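Local atomic coordinates of TbpB (Actinobacillus pleuropneumoniae, PDB entry 3HOL), a protein that probably binds host transferrin at the bacterial surface as the lipoprotein part of a transferrin receptor used for iron acquisition. Residues 177-182 with 236-241; 428-433 with 451-456; 368-373 with 474-479. All coordinates share one frame; numbering follows the deposited sequence.

Contact 1: residues 177-182 with 236-241; sequences VDFATK and GGFYGP
F238 is the residue of 236-241 that meets V177 and F179, its side chain directed at them. G236 and G237 come first. They keep the chain extended, bonded through their backbones to F207 and A247, and the bare CA of G237 leaves a place for the ring of Y239, whose CE2 lies 3.9 Å from that CA.

F238 then turns its side chain toward 177-182. With CG anti to its carbonyl carbon (chi1 -65°), the ring extends from the strand and presents its far end, CE1 and CZ. F179 CZ comes within 3.9 Å of F238 CE1, and F179 CE2 stands over one face of the F238 ring, offset toward the rim. The two planes are inclined at 51° with centroids 5.4 Å apart, so the pair is oblique. Both branches of V177 touch F238 CZ, each at 4.1 Å, CG2 lying at the edge of that ring near its plane; V177 CG1 also sits 3.4 Å above the plane of the F179 ring, over its centre. A branched valine thus fills the angle between two phenylalanines. I202 touches all three side chains, and F207 meets F238 edge-to-face.

Y239 carries a hydroxyl that R206 NH1 satisfies. G240 follows with a positive phi (89°), a conformation suited to glycine, and P241, beyond the strand, is exposed.

No hydrogen bond crosses the contact. Strands 171-178 and 231-239 are not paired; three strands separate them in sheet order, and apolar side chains bridge them across the curled antiparallel sheet, a cross-barrel apolar contact in the interior of the N-lobe beta barrel of this transferrin-binding protein.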
ATOM      1  N   VAL A 177     -11.456 -15.078   4.651  1.00  8.83           N
ATOM      2  CA  VAL A 177     -10.766 -14.096   5.487  1.00  8.10           C
ATOM      3  C   VAL A 177     -11.653 -13.754   6.692  1.00  9.49           C
ATOM      4  O   VAL A 177     -12.798 -13.300   6.537  1.00  9.78           O
ATOM      5  CB  VAL A 177     -10.368 -12.807   4.716  1.00  7.45           C
ATOM      6  CG1 VAL A 177      -9.624 -11.803   5.660  1.00  6.98           C
ATOM      7  CG2 VAL A 177      -9.456 -13.183   3.497  1.00  6.79           C
ATOM      8  N   ASP A 178     -11.086 -13.952   7.882  1.00  8.88           N
ATOM      9  CA  ASP A 178     -11.732 -13.504   9.114  1.00  9.76           C
ATOM     10  C   ASP A 178     -11.076 -12.194   9.503  1.00 10.03           C
ATOM     11  O   ASP A 178      -9.967 -12.191  10.045  1.00  9.97           O
ATOM     12  CB  ASP A 178     -11.591 -14.565  10.216  1.00  8.77           C
ATOM     13  CG  ASP A 178     -12.422 -14.220  11.495  1.00 11.40           C
ATOM     14  OD1 ASP A 178     -12.741 -13.040  11.732  1.00 12.83           O
ATOM     15  OD2 ASP A 178     -12.745 -15.157  12.258  1.00 13.55           O
ATOM     16  N   PHE A 179     -11.724 -11.071   9.173  1.00  8.81           N
ATOM     17  CA  PHE A 179     -11.114  -9.780   9.454  1.00  9.64           C
ATOM     18  C   PHE A 179     -11.032  -9.474  10.966  1.00 10.58           C
ATOM     19  O   PHE A 179     -10.167  -8.693  11.410  1.00  9.38           O
ATOM     20  CB  PHE A 179     -11.823  -8.656   8.660  1.00  9.44           C
ATOM     21  CG  PHE A 179     -11.486  -8.682   7.159  1.00  9.88           C
ATOM     22  CD1 PHE A 179     -12.330  -9.331   6.243  1.00  8.87           C
ATOM     23  CD2 PHE A 179     -10.310  -8.099   6.686  1.00  6.21           C
ATOM     24  CE1 PHE A 179     -12.004  -9.361   4.837  1.00  8.99           C
ATOM     25  CE2 PHE A 179      -9.966  -8.116   5.316  1.00  7.89           C
ATOM     26  CZ  PHE A 179     -10.797  -8.773   4.388  1.00  8.45           C
ATOM     27  N   ALA A 180     -11.906 -10.125  11.742  1.00 10.40           N
ATOM     28  CA  ALA A 180     -11.891  -9.942  13.193  1.00 11.84           C
ATOM     29  C   ALA A 180     -10.617 -10.486  13.793  1.00 12.38           C
ATOM     30  O   ALA A 180     -10.085  -9.874  14.724  1.00 13.10           O
ATOM     31  CB  ALA A 180     -13.161 -10.581  13.884  1.00 12.30           C
ATOM     32  N   THR A 181     -10.108 -11.603  13.268  1.00 10.78           N
ATOM     33  CA  THR A 181      -8.874 -12.173  13.775  1.00 11.56           C
ATOM     34  C   THR A 181      -7.609 -11.871  12.918  1.00 11.08           C
ATOM     35  O   THR A 181      -6.501 -12.244  13.310  1.00 10.82           O
ATOM     36  CB  THR A 181      -9.008 -13.664  13.922  1.00 12.10           C
ATOM     37  OG1 THR A 181      -9.358 -14.224  12.655  1.00 12.30           O
ATOM     38  CG2 THR A 181     -10.132 -13.998  14.912  1.00 12.30           C
ATOM     39  N   LYS A 182      -7.790 -11.205  11.776  1.00 10.18           N
ATOM     40  CA  LYS A 182      -6.720 -10.950  10.804  1.00 10.10           C
ATOM     41  C   LYS A 182      -6.046 -12.248  10.337  1.00  9.66           C
ATOM     42  O   LYS A 182      -4.806 -12.346  10.243  1.00  9.55           O
ATOM     43  CB  LYS A 182      -5.719  -9.923  11.357  1.00 10.67           C
ATOM     44  CG  LYS A 182      -6.388  -8.530  11.483  1.00 11.94           C
ATOM     45  CD  LYS A 182      -5.362  -7.409  11.756  1.00 14.57           C
ATOM     46  CE  LYS A 182      -6.035  -6.045  11.949  1.00 16.13           C
ATOM     47  NZ  LYS A 182      -6.493  -5.391  10.644  1.00 15.65           N
ATOM     48  N   GLY A 236       0.722 -11.190  -0.265  1.00  7.45           N
ATOM     49  CA  GLY A 236      -0.149 -10.479  -1.212  1.00  8.19           C
ATOM     50  C   GLY A 236      -0.809  -9.294  -0.561  1.00  8.03           C
ATOM     51  O   GLY A 236      -0.413  -8.921   0.518  1.00  7.83           O
ATOM     52  N   GLY A 237      -1.807  -8.712  -1.228  1.00  7.76           N
ATOM     53  CA  GLY A 237      -2.464  -7.532  -0.706  1.00  8.23           C
ATOM     54  C   GLY A 237      -3.949  -7.518  -1.006  1.00  8.30           C
ATOM     55  O   GLY A 237      -4.428  -8.256  -1.901  1.00  7.36           O
ATOM     56  N   PHE A 238      -4.657  -6.697  -0.230  1.00  7.34           N
ATOM     57  CA  PHE A 238      -6.020  -6.336  -0.521  1.00  8.01           C
ATOM     58  C   PHE A 238      -6.017  -5.070  -1.306  1.00  7.54           C
ATOM     59  O   PHE A 238      -5.287  -4.152  -0.992  1.00  7.92           O
ATOM     60  CB  PHE A 238      -6.796  -6.150   0.783  1.00  8.21           C
ATOM     61  CG  PHE A 238      -6.920  -7.429   1.572  1.00  9.01           C
ATOM     62  CD1 PHE A 238      -7.819  -8.431   1.143  1.00  7.75           C
ATOM     63  CD2 PHE A 238      -6.134  -7.641   2.703  1.00  8.52           C
ATOM     64  CE1 PHE A 238      -7.960  -9.614   1.857  1.00  7.50           C
ATOM     65  CE2 PHE A 238      -6.245  -8.850   3.424  1.00  7.47           C
ATOM     66  CZ  PHE A 238      -7.191  -9.837   2.985  1.00  6.41           C
ATOM     67  N   TYR A 239      -6.835  -5.046  -2.348  1.00  8.54           N
ATOM     68  CA  TYR A 239      -6.896  -3.907  -3.255  1.00  8.17           C
ATOM     69  C   TYR A 239      -8.370  -3.493  -3.446  1.00  8.61           C
ATOM     70  O   TYR A 239      -9.285  -4.274  -3.206  1.00  8.49           O
ATOM     71  CB  TYR A 239      -6.315  -4.296  -4.604  1.00  7.87           C
ATOM     72  CG  TYR A 239      -4.845  -4.700  -4.605  1.00  7.08           C
ATOM     73  CD1 TYR A 239      -3.860  -3.781  -4.952  1.00  6.89           C
ATOM     74  CD2 TYR A 239      -4.458  -6.014  -4.325  1.00  9.03           C
ATOM     75  CE1 TYR A 239      -2.509  -4.141  -5.001  1.00  9.73           C
ATOM     76  CE2 TYR A 239      -3.092  -6.401  -4.366  1.00  8.17           C
ATOM     77  CZ  TYR A 239      -2.124  -5.445  -4.724  1.00  8.94           C
ATOM     78  OH  TYR A 239      -0.775  -5.766  -4.792  1.00  6.91           O
ATOM     79  N   GLY A 240      -8.605  -2.289  -3.945  1.00  8.45           N
ATOM     80  CA  GLY A 240      -9.935  -1.688  -3.794  1.00  8.79           C
ATOM     81  C   GLY A 240      -9.952  -0.916  -2.492  1.00  9.82           C
ATOM     82  O   GLY A 240      -9.362  -1.366  -1.493  1.00 10.26           O
ATOM     83  N   PRO A 241     -10.648   0.242  -2.462  1.00  9.53           N
ATOM     84  CA  PRO A 241     -10.580   1.073  -1.259  1.00  9.76           C
ATOM     85  C   PRO A 241     -11.004   0.362   0.024  1.00  9.18           C
ATOM     86  O   PRO A 241     -10.532   0.733   1.072  1.00  9.03           O
ATOM     87  CB  PRO A 241     -11.589   2.209  -1.541  1.00 10.34           C
ATOM     88  CG  PRO A 241     -11.678   2.265  -3.060  1.00 12.02           C
ATOM     89  CD  PRO A 241     -11.362   0.899  -3.586  1.00  9.26           C
TER

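Contact 2: residues 428-433 with 451-456; sequences NPVFTV and AGFALD
V430 lies over one face of the F453 ring, and F431 receives the edge of that same ring. The valine approaches with its CB, 3.8 Å from the F453 centroid and 20° off the ring normal, a CH-pi contact; its CG1 branch reaches F453 CG at 3.8 Å. F453 and F431 form an offset edge-to-face pair, planes at 80° and centroids 5.9 Å apart, in which F453 CE2 comes to 4.1 Å from F431 CE2. A flat ring suits position 453 because it can serve one neighbour with its face and another with its edge. Its CG stands between the backbone N and the carbonyl carbon (chi1 71°), which swings the ring toward 428-433.

V430 and F431 both face L421 in a classic beta bulge of the C-lobe barrel, consistent with two consecutive residues reaching the same ring. F431, on strand 431-438, keeps its backbone pairing with L421.

Further out, W392 meets F453 edge-to-face, F488 does the same to F431, and W382 touches both V430 and F431. The loop 451-456 has no regular structure and also has polar ties: A451 O accepts a hydrogen bond from N464 ND2, and D456 OD2 is bonded to S459 OG. G452, just before the aromatic residue, has a positive phi that favours glycine.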
ATOM      1  N   ASN A 428      -2.910  34.494  19.134  1.00 23.58           N
ATOM      2  CA  ASN A 428      -4.100  33.676  18.993  1.00 22.75           C
ATOM      3  C   ASN A 428      -3.953  32.750  17.779  1.00 21.72           C
ATOM      4  O   ASN A 428      -3.212  33.086  16.844  1.00 21.31           O
ATOM      5  CB  ASN A 428      -5.303  34.570  18.818  1.00 23.33           C
ATOM      6  CG  ASN A 428      -5.572  35.428  20.034  1.00 25.14           C
ATOM      7  OD1 ASN A 428      -5.653  36.659  19.923  1.00 28.51           O
ATOM      8  ND2 ASN A 428      -5.713  34.795  21.196  1.00 21.41           N
ATOM      9  N   PRO A 429      -4.632  31.590  17.793  1.00 20.71           N
ATOM     10  CA  PRO A 429      -4.372  30.708  16.645  1.00 20.92           C
ATOM     11  C   PRO A 429      -5.043  31.247  15.400  1.00 20.85           C
ATOM     12  O   PRO A 429      -6.077  31.908  15.487  1.00 20.99           O
ATOM     13  CB  PRO A 429      -5.017  29.391  17.060  1.00 20.51           C
ATOM     14  CG  PRO A 429      -6.110  29.787  18.041  1.00 20.74           C
ATOM     15  CD  PRO A 429      -5.505  30.947  18.792  1.00 20.52           C
ATOM     16  N   VAL A 430      -4.469  30.947  14.242  1.00 19.90           N
ATOM     17  CA  VAL A 430      -5.079  31.343  13.004  1.00 18.20           C
ATOM     18  C   VAL A 430      -6.257  30.435  12.614  1.00 18.25           C
ATOM     19  O   VAL A 430      -7.204  30.901  11.948  1.00 16.03           O
ATOM     20  CB  VAL A 430      -4.043  31.395  11.890  1.00 18.35           C
ATOM     21  CG1 VAL A 430      -3.060  32.516  12.170  1.00 20.13           C
ATOM     22  CG2 VAL A 430      -3.306  30.079  11.800  1.00 17.61           C
ATOM     23  N   PHE A 431      -6.209  29.158  13.016  1.00 16.76           N
ATOM     24  CA  PHE A 431      -7.345  28.262  12.793  1.00 16.13           C
ATOM     25  C   PHE A 431      -7.713  27.559  14.076  1.00 15.80           C
ATOM     26  O   PHE A 431      -6.839  27.220  14.859  1.00 16.28           O
ATOM     27  CB  PHE A 431      -7.029  27.175  11.745  1.00 15.44           C
ATOM     28  CG  PHE A 431      -6.941  27.681  10.328  1.00 18.27           C
ATOM     29  CD1 PHE A 431      -8.094  27.903   9.572  1.00 15.78           C
ATOM     30  CD2 PHE A 431      -5.685  27.904   9.734  1.00 18.82           C
ATOM     31  CE1 PHE A 431      -7.997  28.376   8.242  1.00 15.90           C
ATOM     32  CE2 PHE A 431      -5.575  28.367   8.429  1.00 17.20           C
ATOM     33  CZ  PHE A 431      -6.744  28.612   7.672  1.00 15.65           C
ATOM     34  N   THR A 432      -8.998  27.321  14.268  1.00 15.62           N
ATOM     35  CA  THR A 432      -9.467  26.393  15.285  1.00 16.87           C
ATOM     36  C   THR A 432     -10.207  25.248  14.594  1.00 17.61           C
ATOM     37  O   THR A 432     -10.678  25.394  13.463  1.00 16.94           O
ATOM     38  CB  THR A 432     -10.374  27.080  16.353  1.00 16.33           C
ATOM     39  OG1 THR A 432     -11.515  27.659  15.713  1.00 18.16           O
ATOM     40  CG2 THR A 432      -9.615  28.177  17.081  1.00 15.29           C
ATOM     41  N   VAL A 433     -10.288  24.118  15.296  1.00 18.39           N
ATOM     42  CA  VAL A 433     -10.955  22.927  14.833  1.00 19.64           C
ATOM     43  C   VAL A 433     -11.954  22.426  15.883  1.00 20.47           C
ATOM     44  O   VAL A 433     -11.640  22.384  17.098  1.00 20.74           O
ATOM     45  CB  VAL A 433      -9.907  21.794  14.542  1.00 20.70           C
ATOM     46  CG1 VAL A 433     -10.592  20.402  14.287  1.00 20.21           C
ATOM     47  CG2 VAL A 433      -8.992  22.200  13.387  1.00 19.34           C
ATOM     48  N   ALA A 451     -12.709  37.943  12.871  1.00 26.16           N
ATOM     49  CA  ALA A 451     -11.925  38.898  12.068  1.00 25.65           C
ATOM     50  C   ALA A 451     -10.932  38.270  11.079  1.00 25.44           C
ATOM     51  O   ALA A 451     -10.381  38.982  10.226  1.00 23.53           O
ATOM     52  CB  ALA A 451     -11.181  39.891  12.968  1.00 26.27           C
ATOM     53  N   GLY A 452     -10.662  36.964  11.212  1.00 24.28           N
ATOM     54  CA  GLY A 452      -9.712  36.294  10.300  1.00 23.35           C
ATOM     55  C   GLY A 452      -8.296  36.765  10.589  1.00 23.91           C
ATOM     56  O   GLY A 452      -8.035  37.317  11.662  1.00 21.81           O
ATOM     57  N   PHE A 453      -7.375  36.539   9.658  1.00 24.09           N
ATOM     58  CA  PHE A 453      -5.991  36.947   9.847  1.00 26.48           C
ATOM     59  C   PHE A 453      -5.370  37.490   8.584  1.00 27.33           C
ATOM     60  O   PHE A 453      -5.848  37.190   7.470  1.00 26.63           O
ATOM     61  CB  PHE A 453      -5.133  35.826  10.482  1.00 27.04           C
ATOM     62  CG  PHE A 453      -4.832  34.648   9.580  1.00 28.08           C
ATOM     63  CD1 PHE A 453      -3.622  34.585   8.871  1.00 29.58           C
ATOM     64  CD2 PHE A 453      -5.702  33.568   9.500  1.00 28.11           C
ATOM     65  CE1 PHE A 453      -3.310  33.489   8.054  1.00 29.19           C
ATOM     66  CE2 PHE A 453      -5.389  32.447   8.686  1.00 31.07           C
ATOM     67  CZ  PHE A 453      -4.204  32.414   7.959  1.00 29.99           C
ATOM     68  N   ALA A 454      -4.317  38.291   8.768  1.00 28.91           N
ATOM     69  CA  ALA A 454      -3.649  38.991   7.662  1.00 30.86           C
ATOM     70  C   ALA A 454      -2.585  38.106   7.040  1.00 32.01           C
ATOM     71  O   ALA A 454      -1.777  37.529   7.750  1.00 31.85           O
ATOM     72  CB  ALA A 454      -3.048  40.339   8.130  1.00 30.35           C
ATOM     73  N   LEU A 455      -2.594  37.988   5.719  1.00 34.75           N
ATOM     74  CA  LEU A 455      -1.641  37.091   5.041  1.00 37.64           C
ATOM     75  C   LEU A 455      -0.202  37.610   4.987  1.00 40.10           C
ATOM     76  O   LEU A 455       0.765  36.814   5.040  1.00 40.82           O
ATOM     77  CB  LEU A 455      -2.145  36.691   3.651  1.00 37.29           C
ATOM     78  CG  LEU A 455      -3.325  35.707   3.614  1.00 36.95           C
ATOM     79  CD1 LEU A 455      -3.485  35.131   2.205  1.00 36.78           C
ATOM     80  CD2 LEU A 455      -3.181  34.562   4.632  1.00 36.03           C
ATOM     81  N   ASP A 456      -0.049  38.926   4.883  1.00 42.42           N
ATOM     82  CA  ASP A 456       1.264  39.542   5.066  1.00 45.13           C
ATOM     83  C   ASP A 456       1.305  40.275   6.409  1.00 46.31           C
ATOM     84  O   ASP A 456       0.604  41.275   6.609  1.00 46.70           O
ATOM     85  CB  ASP A 456       1.607  40.472   3.906  1.00 45.55           C
ATOM     86  CG  ASP A 456       3.104  40.754   3.803  1.00 48.09           C
ATOM     87  OD1 ASP A 456       3.916  39.967   4.350  1.00 50.55           O
ATOM     88  OD2 ASP A 456       3.469  41.763   3.161  1.00 49.67           O
TER

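Contact 3: residues 368-373 with 474-479; sequences DKMPKG and GGFYGP
M370 and F476 make the apolar and sulfur-aromatic part of this contact. The methionine methyl leads: M370 CE lies 3.6 Å from F476 CD2 and 3.7 Å from F476 CG, approaching the ring obliquely, and M370 SD rests 3.9 Å from F476 CB. The sulfur is 5.2 Å from the ring centroid and 47° off its normal, an oblique Met-aromatic contact. Bends at chi2 and chi3 bring the methyl of the flexible thioether to F476; the two side chains cross at about a right angle. F412 touches both of them.

Van der Waals contact with the backbone joins the more exposed residues. K369 CB sits 3.3 Å from P479 O; K369 CG stays close to that oxygen at 3.8 Å, and the end of the chain leads away.

Charge is handled locally: K369 NZ forms a salt bridge with D368 OD2 at 3.3 Å, on the syn side but 35° out of the carboxylate plane. A long lysine can thus use its aliphatic root for packing and its ammonium for an acid beside it.

Hydrogen bonds come from outside partners. T365 bonds to F476 through the backbone and, through OG1, to G478 O. Through M370 and K369 the linker packs on the end of strand 470-477, and the bond of Y477 OH to D277 OD2 places this where C-lobe barrel and handle domain meet.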
ATOM      1  N   ASP A 368     -10.271  -1.482  18.694  1.00 17.45           N
ATOM      2  CA  ASP A 368     -10.375  -2.116  20.024  1.00 19.33           C
ATOM      3  C   ASP A 368      -9.383  -1.549  21.030  1.00 20.31           C
ATOM      4  O   ASP A 368      -9.573  -1.770  22.223  1.00 22.21           O
ATOM      5  CB  ASP A 368     -10.231  -3.639  19.983  1.00 18.80           C
ATOM      6  CG  ASP A 368      -8.907  -4.075  19.449  1.00 20.65           C
ATOM      7  OD1 ASP A 368      -8.507  -3.569  18.378  1.00 20.79           O
ATOM      8  OD2 ASP A 368      -8.257  -4.926  20.079  1.00 20.04           O
ATOM      9  N   LYS A 369      -8.337  -0.864  20.543  1.00 19.95           N
ATOM     10  CA  LYS A 369      -7.331  -0.206  21.376  1.00 20.60           C
ATOM     11  C   LYS A 369      -7.586   1.289  21.642  1.00 20.32           C
ATOM     12  O   LYS A 369      -6.803   1.934  22.349  1.00 21.11           O
ATOM     13  CB  LYS A 369      -5.928  -0.381  20.780  1.00 19.97           C
ATOM     14  CG  LYS A 369      -5.477  -1.825  20.588  1.00 22.81           C
ATOM     15  CD  LYS A 369      -5.555  -2.678  21.889  1.00 26.42           C
ATOM     16  CE  LYS A 369      -4.570  -3.869  21.813  1.00 28.60           C
ATOM     17  NZ  LYS A 369      -5.076  -4.881  20.810  1.00 30.17           N
ATOM     18  N   MET A 370      -8.653   1.856  21.085  1.00 19.92           N
ATOM     19  CA  MET A 370      -8.947   3.274  21.344  1.00 20.69           C
ATOM     20  C   MET A 370      -9.349   3.424  22.809  1.00 21.45           C
ATOM     21  O   MET A 370     -10.143   2.627  23.293  1.00 20.35           O
ATOM     22  CB  MET A 370     -10.101   3.792  20.477  1.00 20.12           C
ATOM     23  CG  MET A 370      -9.766   3.994  18.985  1.00 20.14           C
ATOM     24  SD  MET A 370      -8.492   5.226  18.729  1.00 19.73           S
ATOM     25  CE  MET A 370      -9.362   6.711  19.273  1.00 17.78           C
ATOM     26  N   PRO A 371      -8.799   4.427  23.511  1.00 22.88           N
ATOM     27  CA  PRO A 371      -9.220   4.625  24.899  1.00 24.59           C
ATOM     28  C   PRO A 371     -10.730   4.785  24.969  1.00 25.72           C
ATOM     29  O   PRO A 371     -11.315   5.413  24.102  1.00 27.23           O
ATOM     30  CB  PRO A 371      -8.516   5.942  25.289  1.00 24.53           C
ATOM     31  CG  PRO A 371      -7.335   6.012  24.402  1.00 24.61           C
ATOM     32  CD  PRO A 371      -7.806   5.437  23.092  1.00 22.81           C
ATOM     33  N   LYS A 372     -11.357   4.207  25.981  1.00 26.99           N
ATOM     34  CA  LYS A 372     -12.800   4.317  26.170  1.00 28.28           C
ATOM     35  C   LYS A 372     -13.203   5.555  26.983  1.00 28.41           C
ATOM     36  O   LYS A 372     -14.390   5.888  27.061  1.00 28.37           O
ATOM     37  CB  LYS A 372     -13.347   3.035  26.805  1.00 29.18           C
ATOM     38  CG  LYS A 372     -13.325   1.821  25.844  1.00 32.07           C
ATOM     39  CD  LYS A 372     -13.528   0.525  26.590  1.00 35.41           C
ATOM     40  CE  LYS A 372     -13.243  -0.670  25.710  1.00 36.47           C
ATOM     41  NZ  LYS A 372     -14.033  -0.620  24.444  1.00 38.35           N
ATOM     42  N   GLY A 373     -12.202   6.250  27.529  1.00 28.34           N
ATOM     43  CA  GLY A 373     -12.404   7.495  28.275  1.00 28.57           C
ATOM     44  C   GLY A 373     -11.106   8.219  28.565  1.00 29.10           C
ATOM     45  O   GLY A 373     -10.016   7.794  28.124  1.00 28.10           O
ATOM     46  N   GLY A 474      -9.374  13.342  10.100  1.00 17.10           N
ATOM     47  CA  GLY A 474      -8.103  12.778  10.522  1.00 15.76           C
ATOM     48  C   GLY A 474      -8.283  11.549  11.382  1.00 14.99           C
ATOM     49  O   GLY A 474      -9.363  10.961  11.438  1.00 15.51           O
ATOM     50  N   GLY A 475      -7.202  11.122  12.014  1.00 14.23           N
ATOM     51  CA  GLY A 475      -7.263   9.924  12.792  1.00 14.70           C
ATOM     52  C   GLY A 475      -6.317   9.872  13.968  1.00 14.81           C
ATOM     53  O   GLY A 475      -5.460  10.743  14.148  1.00 13.23           O
ATOM     54  N   PHE A 476      -6.473   8.786  14.715  1.00 15.07           N
ATOM     55  CA  PHE A 476      -5.586   8.409  15.789  1.00 15.72           C
ATOM     56  C   PHE A 476      -4.693   7.279  15.304  1.00 15.89           C
ATOM     57  O   PHE A 476      -5.190   6.362  14.661  1.00 15.29           O
ATOM     58  CB  PHE A 476      -6.430   7.998  16.988  1.00 15.19           C
ATOM     59  CG  PHE A 476      -7.171   9.176  17.600  1.00 17.65           C
ATOM     60  CD1 PHE A 476      -6.521  10.030  18.503  1.00 17.94           C
ATOM     61  CD2 PHE A 476      -8.479   9.471  17.212  1.00 13.92           C
ATOM     62  CE1 PHE A 476      -7.205  11.167  19.025  1.00 18.02           C
ATOM     63  CE2 PHE A 476      -9.167  10.570  17.747  1.00 18.16           C
ATOM     64  CZ  PHE A 476      -8.524  11.423  18.643  1.00 16.85           C
ATOM     65  N   TYR A 477      -3.386   7.377  15.592  1.00 15.88           N
ATOM     66  CA  TYR A 477      -2.397   6.468  15.029  1.00 16.07           C
ATOM     67  C   TYR A 477      -1.566   5.796  16.107  1.00 17.54           C
ATOM     68  O   TYR A 477      -1.268   6.412  17.151  1.00 18.16           O
ATOM     69  CB  TYR A 477      -1.471   7.242  14.089  1.00 16.25           C
ATOM     70  CG  TYR A 477      -2.225   8.028  13.023  1.00 14.16           C
ATOM     71  CD1 TYR A 477      -3.080   7.377  12.119  1.00 13.00           C
ATOM     72  CD2 TYR A 477      -2.097   9.409  12.936  1.00 14.34           C
ATOM     73  CE1 TYR A 477      -3.789   8.109  11.112  1.00 12.98           C
ATOM     74  CE2 TYR A 477      -2.801  10.164  11.928  1.00 16.10           C
ATOM     75  CZ  TYR A 477      -3.648   9.498  11.031  1.00 13.58           C
ATOM     76  OH  TYR A 477      -4.329  10.215  10.046  1.00 13.54           O
ATOM     77  N   GLY A 478      -1.197   4.545  15.849  1.00 17.36           N
ATOM     78  CA  GLY A 478      -0.414   3.752  16.797  1.00 18.24           C
ATOM     79  C   GLY A 478      -1.237   2.994  17.838  1.00 19.35           C
ATOM     80  O   GLY A 478      -2.451   3.170  17.952  1.00 18.08           O
ATOM     81  N   PRO A 479      -0.563   2.150  18.634  1.00 20.26           N
ATOM     82  CA  PRO A 479      -1.231   1.145  19.449  1.00 20.83           C
ATOM     83  C   PRO A 479      -2.085   1.709  20.581  1.00 22.06           C
ATOM     84  O   PRO A 479      -2.970   1.003  21.101  1.00 22.44           O
ATOM     85  CB  PRO A 479      -0.069   0.294  20.014  1.00 21.65           C
ATOM     86  CG  PRO A 479       1.180   0.744  19.319  1.00 20.53           C
ATOM     87  CD  PRO A 479       0.902   2.087  18.723  1.00 20.93           C
TER

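Overall arrangement
From the N terminus, contact 1 comes first: it closes the excursion from strand 171-178 to strand 231-239 within the N-lobe barrel and is complete before the others open. Contact 3 opens next, at the linker after strand 356-363, and closes about a hundred residues later on strand 470-477. Contact 2 falls wholly between its two halves, linking segment 428-433 to the loop after strand 441-447; both contacts reach the same C-lobe sheet, through strands 431-438 and 470-477, their centres about 29 Å apart. Contacts 1 and 3, centres about 20 Å apart, each use a GGFYGP strand end, the same sequence recurring in both barrels. None of the three touches another.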